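Local coordinates for protein endo-beta-mannanase (Opitutaceae bacterium TAV5, PDB 7BOB) that acts as a homotrimeric exo-beta-1,4-mannosidase of glycoside hydrolase family 5, probably releasing mannose from the ends of beta-1,4-linked manno-oligosaccharides, at residues Thr56-Val61 against Leu315-Lys320; Gln96-Val101 against Gly150-Asn155; Thr384-Trp389 against Ser440-Ile445; Gln434-Pro439 against His461-Gln466. All coordinates share one frame; numbering follows the deposited sequence.

Interaction 1. Residues Thr56-Val61 against Leu315-Lys320; sequences TVRFFV and LWWCFK
Thr56-Val61 and Leu315-Lys320 share no hydrogen bond, and their closest CA atoms, those of Arg58 and Leu315, are still 7.7 Å apart because strand 20-23 runs between the two in the sheet. Side chains bridge the gap instead. The two methyls of Leu315 divide the work: CD2 meets Thr56 OG1 at 3.3 Å, while CD1 rests against Arg58 CB. Thr56 OG1 takes the crowded position between its own backbone N and carbonyl carbon (chi1 51°), from which it also makes a weak hydrogen bond to Val20 O. This is the inside of a (beta/alpha)8 barrel, where inward side chains of strands two apart meet in front of the strand between them. Toward the C-terminal end of strand 56-62, Phe60 CZ touches Trp317 CZ3 at 3.5 Å; the rings cross obliquely, their planes at 41°. Cys318 CB lies 3.3 Å above the Trp317 ring plane, offset to the rim; the Trp317-Cys318 peptide is cis, a feature known after a tryptophan of the last strand in related clan GH-A barrels. Arg58, extended from CG to NE, lays one guanidinium face over Phe60 CE1, while its nitrogens form salt bridges to Asp152 and Glu281.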
# COMPACT_ATOMS: atom_id res chain seq x y z
N THR A 56 18.20 -30.28 27.07
CA THR A 56 17.31 -29.15 27.27
C THR A 56 15.96 -29.42 26.60
O THR A 56 15.85 -30.20 25.65
CB THR A 56 17.89 -27.85 26.71
OG1 THR A 56 18.31 -28.08 25.37
CG2 THR A 56 19.10 -27.38 27.51
N VAL A 57 14.92 -28.77 27.11
CA VAL A 57 13.60 -28.84 26.49
C VAL A 57 12.97 -27.47 26.62
O VAL A 57 12.92 -26.92 27.73
CB VAL A 57 12.71 -29.94 27.09
CG1 VAL A 57 12.51 -29.77 28.63
CG2 VAL A 57 11.35 -30.02 26.34
N ARG A 58 12.56 -26.89 25.49
CA ARG A 58 11.84 -25.63 25.48
C ARG A 58 10.34 -25.92 25.49
O ARG A 58 9.85 -26.71 24.68
CB ARG A 58 12.20 -24.79 24.26
CG ARG A 58 11.45 -23.46 24.18
CD ARG A 58 12.11 -22.53 23.20
NE ARG A 58 11.46 -21.23 23.08
CZ ARG A 58 10.91 -20.75 21.95
NH1 ARG A 58 10.87 -21.48 20.84
NH2 ARG A 58 10.38 -19.54 21.94
N PHE A 59 9.62 -25.29 26.42
CA PHE A 59 8.19 -25.46 26.46
C PHE A 59 7.54 -24.13 26.83
O PHE A 59 8.21 -23.18 27.26
CB PHE A 59 7.80 -26.60 27.41
CG PHE A 59 8.10 -26.34 28.86
CD1 PHE A 59 9.13 -27.01 29.50
CD2 PHE A 59 7.32 -25.47 29.61
CE1 PHE A 59 9.41 -26.79 30.84
CE2 PHE A 59 7.59 -25.25 30.97
CZ PHE A 59 8.64 -25.91 31.57
N PHE A 60 6.22 -24.06 26.68
CA PHE A 60 5.54 -22.79 26.62
C PHE A 60 4.48 -22.69 27.71
O PHE A 60 3.58 -23.52 27.79
CB PHE A 60 4.95 -22.61 25.22
CG PHE A 60 5.94 -22.91 24.16
CD1 PHE A 60 6.92 -21.99 23.84
CD2 PHE A 60 5.97 -24.16 23.56
CE1 PHE A 60 7.88 -22.28 22.87
CE2 PHE A 60 6.92 -24.46 22.62
CZ PHE A 60 7.89 -23.52 22.27
N VAL A 61 4.62 -21.66 28.54
CA VAL A 61 3.64 -21.36 29.58
C VAL A 61 2.55 -20.53 28.92
O VAL A 61 2.69 -19.32 28.76
CB VAL A 61 4.32 -20.64 30.76
CG1 VAL A 61 3.34 -20.39 31.90
CG2 VAL A 61 5.50 -21.47 31.27
N LEU A 315 17.92 -26.27 19.14
CA LEU A 315 16.64 -26.83 19.57
C LEU A 315 15.76 -27.02 18.35
O LEU A 315 15.43 -26.05 17.65
CB LEU A 315 15.95 -25.93 20.60
CG LEU A 315 16.75 -25.62 21.87
CD1 LEU A 315 15.95 -24.70 22.77
CD2 LEU A 315 17.10 -26.91 22.58
N TRP A 316 15.37 -28.26 18.10
CA TRP A 316 14.57 -28.60 16.94
C TRP A 316 13.10 -28.21 17.15
O TRP A 316 12.59 -28.21 18.27
CB TRP A 316 14.71 -30.09 16.67
CG TRP A 316 13.72 -30.66 15.74
CD1 TRP A 316 12.49 -31.16 16.06
CD2 TRP A 316 13.88 -30.82 14.34
NE1 TRP A 316 11.87 -31.63 14.93
CE2 TRP A 316 12.70 -31.43 13.86
CE3 TRP A 316 14.91 -30.53 13.44
CZ2 TRP A 316 12.51 -31.73 12.50
CZ3 TRP A 316 14.72 -30.84 12.10
CH2 TRP A 316 13.54 -31.44 11.65
N TRP A 317 12.42 -27.88 16.04
CA TRP A 317 10.97 -27.69 16.03
C TRP A 317 10.33 -28.76 15.15
O TRP A 317 10.60 -28.79 13.95
CB TRP A 317 10.55 -26.30 15.50
CG TRP A 317 9.09 -26.14 15.78
CD1 TRP A 317 8.05 -26.75 15.12
CD2 TRP A 317 8.50 -25.45 16.89
NE1 TRP A 317 6.85 -26.45 15.74
CE2 TRP A 317 7.10 -25.65 16.82
CE3 TRP A 317 9.02 -24.65 17.91
CZ2 TRP A 317 6.22 -25.10 17.76
CZ3 TRP A 317 8.13 -24.10 18.85
CH2 TRP A 317 6.76 -24.34 18.77
N CYS A 318 9.46 -29.59 15.71
CA CYS A 318 9.22 -29.73 17.14
C CYS A 318 9.33 -31.25 17.45
O CYS A 318 9.60 -32.06 16.54
CB CYS A 318 7.85 -29.15 17.53
SG CYS A 318 6.50 -30.04 16.73
N PHE A 319 9.15 -31.65 18.71
CA PHE A 319 9.58 -32.99 19.09
C PHE A 319 8.74 -34.07 18.42
O PHE A 319 9.29 -35.02 17.85
CB PHE A 319 9.55 -33.16 20.61
CG PHE A 319 10.16 -34.47 21.08
CD1 PHE A 319 11.44 -34.85 20.67
CD2 PHE A 319 9.45 -35.33 21.89
CE1 PHE A 319 12.01 -36.06 21.09
CE2 PHE A 319 9.99 -36.54 22.33
CZ PHE A 319 11.28 -36.91 21.92
N LYS A 320 7.42 -33.95 18.48
CA LYS A 320 6.48 -34.97 18.02
C LYS A 320 5.65 -34.45 16.86
O LYS A 320 5.41 -33.24 16.74
CB LYS A 320 5.51 -35.39 19.14
CG LYS A 320 6.15 -36.17 20.30
CD LYS A 320 6.62 -37.54 19.85
CE LYS A 320 5.52 -38.59 19.99
NZ LYS A 320 5.46 -39.14 21.37

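Interaction 2. Residues Gln96-Val101 against Gly150-Asn155; sequences QPSLFV and GIDLGN
Strands 96-99 and 151-154 run side by side and parallel, their axes 4.5 Å apart at closest approach and inclined by 24°. Asp152 straddles Ser98 in the ladder: its N donates to Pro97 O (2.9 Å), and its O accepts from Leu99 N (3.0 Å), nearly along the C=O axis. The chain then turns a corner at Phe100, the centre of an inverse gamma turn, whose N donates to Leu153 O over 2.9 Å, in the carbonyl plane and on a lone pair. The same oxygen lies in the plane of the Phe100 ring at its edge, 3.2 Å from CD2; Leu153 CD1 meets this CD2, the side chains lying side by side. A water donates to both Phe100 O and Asn155 O, linking the two segments beside the weak bond from Asn155 N to Phe100 O.

Leu99 CD1 meets Ile151 CG2 at 4.0 Å beside the helices 124-141 and 168-183 that wrap the barrel. On the inner face, Ser98 OG, anti to its backbone N (chi1 -175°), donates to Asp152 OD2 over 2.9 Å from above the carboxylate plane. Arg58 makes a salt bridge to that oxygen, and Gln280 donates to OD1. Gln280 also donates to Gln96 OE1, while Arg58 reaches Asn155 OD1. A buried carboxylate gripped by three donors, one of them cationic, is probably kept ionised and fixed in rotation, ordering the polar barrel interior.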
# COMPACT_ATOMS: atom_id res chain seq x y z
N GLN A 96 13.55 -24.88 29.37
CA GLN A 96 13.63 -23.49 28.93
C GLN A 96 12.20 -23.01 28.80
O GLN A 96 11.57 -23.19 27.75
CB GLN A 96 14.41 -23.34 27.62
CG GLN A 96 14.63 -21.89 27.24
CD GLN A 96 15.45 -21.72 25.96
OE1 GLN A 96 14.90 -21.50 24.88
NE2 GLN A 96 16.77 -21.85 26.08
N PRO A 97 11.63 -22.45 29.87
CA PRO A 97 10.21 -22.10 29.84
C PRO A 97 10.01 -20.76 29.17
O PRO A 97 10.78 -19.82 29.37
CB PRO A 97 9.83 -22.04 31.33
CG PRO A 97 11.10 -21.57 31.99
CD PRO A 97 12.26 -22.15 31.17
N SER A 98 8.96 -20.67 28.35
CA SER A 98 8.67 -19.48 27.57
C SER A 98 7.38 -18.88 28.10
O SER A 98 6.35 -19.57 28.11
CB SER A 98 8.56 -19.81 26.08
OG SER A 98 8.40 -18.66 25.28
N LEU A 99 7.43 -17.61 28.52
CA LEU A 99 6.37 -16.99 29.32
C LEU A 99 5.25 -16.41 28.45
O LEU A 99 4.08 -16.79 28.58
CB LEU A 99 6.95 -15.89 30.22
CG LEU A 99 8.08 -16.35 31.15
CD1 LEU A 99 8.35 -15.34 32.27
CD2 LEU A 99 7.81 -17.73 31.74
N PHE A 100 5.60 -15.45 27.58
CA PHE A 100 4.60 -14.64 26.89
C PHE A 100 4.21 -15.34 25.60
O PHE A 100 4.75 -15.11 24.52
CB PHE A 100 5.13 -13.22 26.67
CG PHE A 100 5.06 -12.37 27.91
CD1 PHE A 100 3.84 -11.83 28.33
CD2 PHE A 100 6.19 -12.12 28.67
CE1 PHE A 100 3.77 -11.06 29.49
CE2 PHE A 100 6.13 -11.34 29.82
CZ PHE A 100 4.93 -10.82 30.24
N VAL A 101 3.27 -16.27 25.75
CA VAL A 101 2.79 -17.13 24.67
C VAL A 101 1.27 -17.18 24.79
O VAL A 101 0.75 -17.79 25.73
CB VAL A 101 3.38 -18.55 24.76
CG1 VAL A 101 2.91 -19.39 23.60
CG2 VAL A 101 4.91 -18.53 24.82
N GLY A 150 18.03 -20.91 31.09
CA GLY A 150 17.52 -19.59 30.82
C GLY A 150 16.00 -19.52 30.89
O GLY A 150 15.30 -20.53 30.85
N ILE A 151 15.49 -18.30 31.01
CA ILE A 151 14.05 -18.05 30.93
C ILE A 151 13.76 -17.34 29.61
O ILE A 151 14.32 -16.27 29.33
CB ILE A 151 13.56 -17.23 32.13
CG1 ILE A 151 13.77 -18.03 33.43
CG2 ILE A 151 12.08 -16.81 31.93
CD1 ILE A 151 13.67 -17.20 34.69
N ASP A 152 12.87 -17.93 28.81
CA ASP A 152 12.49 -17.41 27.51
C ASP A 152 11.35 -16.40 27.67
O ASP A 152 10.25 -16.76 28.10
CB ASP A 152 12.08 -18.56 26.59
CG ASP A 152 11.96 -18.14 25.14
OD1 ASP A 152 12.73 -17.24 24.73
OD2 ASP A 152 11.12 -18.71 24.40
N LEU A 153 11.62 -15.14 27.32
CA LEU A 153 10.63 -14.06 27.47
C LEU A 153 9.30 -14.41 26.81
O LEU A 153 8.23 -14.19 27.39
CB LEU A 153 11.20 -12.77 26.88
CG LEU A 153 10.44 -11.48 27.18
CD1 LEU A 153 10.12 -11.42 28.68
CD2 LEU A 153 11.28 -10.30 26.75
N GLY A 154 9.34 -14.93 25.60
CA GLY A 154 8.13 -15.36 24.93
C GLY A 154 8.49 -15.91 23.57
O GLY A 154 9.64 -15.83 23.15
N ASN A 155 7.50 -16.46 22.90
CA ASN A 155 7.72 -17.06 21.60
C ASN A 155 7.44 -16.06 20.48
O ASN A 155 6.28 -15.66 20.27
CB ASN A 155 6.88 -18.30 21.39
CG ASN A 155 7.25 -18.98 20.10
OD1 ASN A 155 8.43 -19.04 19.79
ND2 ASN A 155 6.27 -19.41 19.32
O HOH W 1 4.20 -14.60 21.77

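Interaction 3. Residues Thr384-Trp389 against Ser440-Ile445; sequences TVHLYW and SEVERI
One backbone bond and one two-pronged side-chain grip tie Thr384-Trp389 to Ser440-Ile445. His386 N donates to Arg444 O at 2.9 Å, from above the carbonyl plane, and His386 O receives a CA-H...O contact from Ile445 CA (3.3 Å). Thr384 O is held by two nitrogens of a single guanidinium: Arg444 NE at 2.9 Å, almost along the C=O axis, and Arg444 NH2 at 3.2 Å. The oxygen sits at the guanidinium edge, in its plane; the bend of the arginine at chi3 (-78°) turns the NE/NH2 edge toward it. Arg444 NH2 has a second partner in Glu425, whose carboxylate also bonds Thr384 OG1, so one acidic group serves both residues; NH1 makes a weak bond to Thr585 O. Tyr388 OH is satisfied by Glu456.

The imidazole of His386 is treated differently. Val442 CG2 lies over the centre of one ring face, 3.6 Å from the centroid and 13° off the normal, a CH-pi contact, while His386 ND1 is buried here with no partner in the model. Strand 385-389 thus lies between strands 427-431 and 444-448, the 2-1-3 strand order of flavodoxin-like alpha/beta domains, here following the catalytic barrel.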
# COMPACT_ATOMS: atom_id res chain seq x y z
N THR A 384 37.33 -14.27 5.15
CA THR A 384 38.14 -13.64 4.11
C THR A 384 37.48 -12.39 3.52
O THR A 384 38.06 -11.80 2.59
CB THR A 384 38.43 -14.67 3.02
OG1 THR A 384 37.20 -15.08 2.41
CG2 THR A 384 39.10 -15.92 3.61
N VAL A 385 36.31 -11.97 4.02
CA VAL A 385 35.58 -10.80 3.56
C VAL A 385 34.39 -10.53 4.49
O VAL A 385 33.79 -11.47 5.02
CB VAL A 385 35.12 -10.97 2.10
CG1 VAL A 385 33.87 -11.86 1.99
CG2 VAL A 385 34.91 -9.64 1.46
N HIS A 386 34.06 -9.26 4.70
CA HIS A 386 33.01 -8.86 5.64
C HIS A 386 31.97 -7.98 4.94
O HIS A 386 32.31 -7.00 4.27
CB HIS A 386 33.60 -8.10 6.83
CG HIS A 386 34.35 -8.97 7.80
ND1 HIS A 386 35.58 -9.52 7.52
CD2 HIS A 386 34.03 -9.39 9.05
CE1 HIS A 386 35.99 -10.24 8.55
NE2 HIS A 386 35.07 -10.17 9.49
N LEU A 387 30.69 -8.33 5.11
CA LEU A 387 29.60 -7.49 4.62
C LEU A 387 29.32 -6.37 5.62
O LEU A 387 29.34 -6.59 6.83
CB LEU A 387 28.35 -8.34 4.40
CG LEU A 387 28.48 -9.50 3.42
CD1 LEU A 387 27.27 -10.42 3.55
CD2 LEU A 387 28.62 -8.97 2.01
N TYR A 388 29.06 -5.17 5.10
CA TYR A 388 28.91 -3.98 5.94
C TYR A 388 27.47 -3.89 6.45
O TYR A 388 26.53 -3.79 5.66
CB TYR A 388 29.29 -2.73 5.15
CG TYR A 388 29.28 -1.45 5.95
CD1 TYR A 388 28.21 -0.56 5.85
CD2 TYR A 388 30.33 -1.12 6.79
CE1 TYR A 388 28.18 0.62 6.58
CE2 TYR A 388 30.32 0.07 7.51
CZ TYR A 388 29.24 0.93 7.40
OH TYR A 388 29.20 2.10 8.11
N TRP A 389 27.30 -3.95 7.79
CA TRP A 389 26.02 -3.70 8.46
C TRP A 389 25.94 -2.21 8.78
O TRP A 389 26.79 -1.71 9.53
CB TRP A 389 25.91 -4.55 9.72
CG TRP A 389 24.62 -4.43 10.53
CD1 TRP A 389 24.25 -3.40 11.35
CD2 TRP A 389 23.54 -5.39 10.59
NE1 TRP A 389 23.05 -3.66 11.92
CE2 TRP A 389 22.58 -4.88 11.49
CE3 TRP A 389 23.31 -6.63 9.99
CZ2 TRP A 389 21.38 -5.54 11.78
CZ3 TRP A 389 22.12 -7.31 10.30
CH2 TRP A 389 21.17 -6.75 11.18
N SER A 440 44.09 -5.46 9.96
CA SER A 440 44.68 -6.77 10.19
C SER A 440 43.64 -7.80 10.62
O SER A 440 43.80 -9.00 10.35
CB SER A 440 45.81 -6.67 11.22
OG SER A 440 45.51 -5.76 12.27
N GLU A 441 42.56 -7.35 11.28
CA GLU A 441 41.43 -8.21 11.64
C GLU A 441 40.41 -8.31 10.51
O GLU A 441 40.12 -9.41 10.01
CB GLU A 441 40.75 -7.70 12.92
CG GLU A 441 41.70 -7.11 13.95
CD GLU A 441 42.65 -8.15 14.53
OE1 GLU A 441 42.18 -9.28 14.86
OE2 GLU A 441 43.86 -7.86 14.65
N VAL A 442 39.84 -7.18 10.10
CA VAL A 442 38.87 -7.13 9.01
C VAL A 442 39.58 -6.46 7.83
O VAL A 442 39.78 -5.23 7.81
CB VAL A 442 37.58 -6.41 9.43
CG1 VAL A 442 36.71 -6.11 8.23
CG2 VAL A 442 36.80 -7.26 10.45
N GLU A 443 39.99 -7.25 6.84
CA GLU A 443 40.81 -6.71 5.77
C GLU A 443 40.01 -6.29 4.54
O GLU A 443 40.46 -5.41 3.80
CB GLU A 443 41.89 -7.71 5.37
CG GLU A 443 43.09 -7.06 4.67
CD GLU A 443 43.82 -8.00 3.72
OE1 GLU A 443 43.87 -7.70 2.50
OE2 GLU A 443 44.35 -9.03 4.20
N ARG A 444 38.86 -6.91 4.29
CA ARG A 444 38.06 -6.63 3.10
C ARG A 444 36.61 -6.43 3.50
O ARG A 444 36.04 -7.24 4.26
CB ARG A 444 38.20 -7.76 2.08
CG ARG A 444 39.65 -8.25 1.96
CD ARG A 444 39.93 -8.89 0.63
NE ARG A 444 39.41 -10.25 0.57
CZ ARG A 444 39.30 -10.95 -0.55
NH1 ARG A 444 39.67 -10.41 -1.71
NH2 ARG A 444 38.82 -12.18 -0.53
N ILE A 445 36.02 -5.33 3.02
CA ILE A 445 34.67 -4.91 3.37
C ILE A 445 33.89 -4.68 2.09
O ILE A 445 34.35 -3.95 1.20
CB ILE A 445 34.66 -3.64 4.24
CG1 ILE A 445 35.14 -3.96 5.67
CG2 ILE A 445 33.26 -3.05 4.27
CD1 ILE A 445 35.24 -2.75 6.57

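Interaction 4. Residues Gln434-Pro439 against His461-Gln466; sequences QPLPSP and HSWVEQ
Trp463 is the hub on which the connection between strands 427-431 and 444-448 settles against helix 454-465 of the flavodoxin-like alpha/beta domain. Three residues of the connection meet it. Leu436 CD1 crosses the root of the side chain, 3.7 Å from Trp463 CB; Pro437 O comes to the indole edge, near its plane, 3.1 Å from Trp463 CD1; and Pro439 CG lies 4.2 Å from the centroid of the five-membered ring, an off-centre CH-pi contact 29° from the normal. The indole reaches out from the helix with CG anti to the backbone N (chi1 178°), and its NE1 makes a weak hydrogen bond to Val442 O.

Farther along, the Pro439 ring tip also meets the end of the helix: CG lies 3.6 Å from Trp463 O and 3.5 Å from Gln466 O. Gln466, the first residue to leave helical geometry, extends its amide across the proline.

Outside this shell, Glu459, one turn earlier on the same helix, accepts a hydrogen bond from Leu436 N and so helps to place the connection, while Leu470 of the following strand packs on Trp463. The Gln466 amide is itself steadied by a weak bond from NE2 to Ser462 OG (3.3 Å), with OE1 set 3.6 Å from Pro439 CD.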
# COMPACT_ATOMS: atom_id res chain seq x y z
N GLN A 434 29.92 0.64 15.12
CA GLN A 434 31.04 0.50 16.03
C GLN A 434 32.32 0.82 15.29
O GLN A 434 32.37 0.67 14.07
CB GLN A 434 31.12 -0.93 16.61
CG GLN A 434 30.03 -1.21 17.63
CD GLN A 434 30.02 -2.64 18.10
OE1 GLN A 434 30.63 -3.52 17.48
NE2 GLN A 434 29.31 -2.90 19.19
N PRO A 435 33.37 1.28 15.99
CA PRO A 435 34.62 1.62 15.30
C PRO A 435 35.07 0.46 14.41
O PRO A 435 34.81 -0.70 14.70
CB PRO A 435 35.60 1.89 16.45
CG PRO A 435 34.72 2.29 17.62
CD PRO A 435 33.45 1.48 17.46
N LEU A 436 35.68 0.80 13.30
CA LEU A 436 35.94 -0.34 12.43
C LEU A 436 37.18 -1.10 12.90
O LEU A 436 38.18 -0.49 13.28
CB LEU A 436 36.11 0.12 10.98
CG LEU A 436 34.84 0.52 10.23
CD1 LEU A 436 35.17 0.97 8.80
CD2 LEU A 436 33.82 -0.61 10.21
N PRO A 437 37.13 -2.43 12.89
CA PRO A 437 38.33 -3.21 13.22
C PRO A 437 39.49 -2.83 12.32
O PRO A 437 39.31 -2.56 11.13
CB PRO A 437 37.89 -4.66 12.97
CG PRO A 437 36.40 -4.63 13.10
CD PRO A 437 35.97 -3.28 12.59
N SER A 438 40.69 -2.80 12.90
CA SER A 438 41.86 -2.46 12.11
C SER A 438 42.01 -3.47 10.97
O SER A 438 41.54 -4.61 11.07
CB SER A 438 43.11 -2.45 12.99
OG SER A 438 44.26 -2.16 12.22
N PRO A 439 42.60 -3.06 9.85
CA PRO A 439 42.62 -3.93 8.66
C PRO A 439 43.37 -5.25 8.84
O PRO A 439 43.29 -6.10 7.95
CB PRO A 439 43.30 -3.06 7.59
CG PRO A 439 43.07 -1.66 8.03
CD PRO A 439 43.06 -1.69 9.55
N HIS A 461 36.95 5.89 5.49
CA HIS A 461 38.15 6.49 4.92
C HIS A 461 39.39 6.12 5.73
O HIS A 461 40.36 5.57 5.20
CB HIS A 461 37.96 8.02 4.85
CG HIS A 461 39.16 8.76 4.35
ND1 HIS A 461 39.35 9.07 3.02
CD2 HIS A 461 40.24 9.26 5.00
CE1 HIS A 461 40.49 9.72 2.87
NE2 HIS A 461 41.05 9.85 4.06
N SER A 462 39.34 6.37 7.03
CA SER A 462 40.47 6.08 7.90
C SER A 462 40.80 4.58 7.91
O SER A 462 41.98 4.20 7.89
CB SER A 462 40.16 6.58 9.31
OG SER A 462 40.87 5.82 10.26
N TRP A 463 39.78 3.72 7.92
CA TRP A 463 40.01 2.29 7.76
C TRP A 463 40.72 1.98 6.44
O TRP A 463 41.68 1.19 6.41
CB TRP A 463 38.68 1.53 7.84
CG TRP A 463 38.83 0.05 7.64
CD1 TRP A 463 39.25 -0.85 8.56
CD2 TRP A 463 38.57 -0.70 6.44
NE1 TRP A 463 39.27 -2.12 8.02
CE2 TRP A 463 38.85 -2.05 6.72
CE3 TRP A 463 38.10 -0.36 5.16
CZ2 TRP A 463 38.70 -3.07 5.78
CZ3 TRP A 463 37.95 -1.37 4.22
CH2 TRP A 463 38.25 -2.71 4.53
N VAL A 464 40.26 2.58 5.33
CA VAL A 464 40.91 2.32 4.04
C VAL A 464 42.34 2.85 4.06
O VAL A 464 43.24 2.25 3.46
CB VAL A 464 40.09 2.94 2.88
CG1 VAL A 464 40.88 2.86 1.57
CG2 VAL A 464 38.72 2.26 2.73
N GLU A 465 42.56 3.97 4.74
CA GLU A 465 43.89 4.57 4.78
C GLU A 465 44.92 3.65 5.42
O GLU A 465 46.08 3.63 5.00
CB GLU A 465 43.85 5.90 5.52
CG GLU A 465 44.11 7.08 4.62
CD GLU A 465 44.23 8.38 5.39
OE1 GLU A 465 44.59 9.40 4.75
OE2 GLU A 465 43.95 8.37 6.62
N GLN A 466 44.52 2.88 6.43
CA GLN A 466 45.40 1.92 7.07
C GLN A 466 45.46 0.59 6.33
O GLN A 466 46.06 -0.35 6.85
CB GLN A 466 44.98 1.66 8.53
CG GLN A 466 44.56 2.87 9.32
CD GLN A 466 43.81 2.49 10.61
OE1 GLN A 466 43.99 1.39 11.14
NE2 GLN A 466 42.95 3.39 11.10

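The four contacts fall into two pairs, one per domain, on opposite sides of the chain's centre. Interactions 1 and 2, with centres about 11 Å apart, belong to the eight-stranded barrel; they are joined through neighbouring strands 56-62 and 94-101, and interaction 2 is nested in the loop that interaction 1 closes. Interactions 3 and 4 follow in the C-terminal alpha/beta domain, their centres about 10 Å apart and their segments alternating along the chain, with strand 444-448 leading into helix 454-465; Ile445 CG1 packs on Trp463 CH2. Between the pairs the centres of interactions 2 and 3 are about 35 Å apart, consistent with a catalytic barrel and an accessory domain each holding its own core.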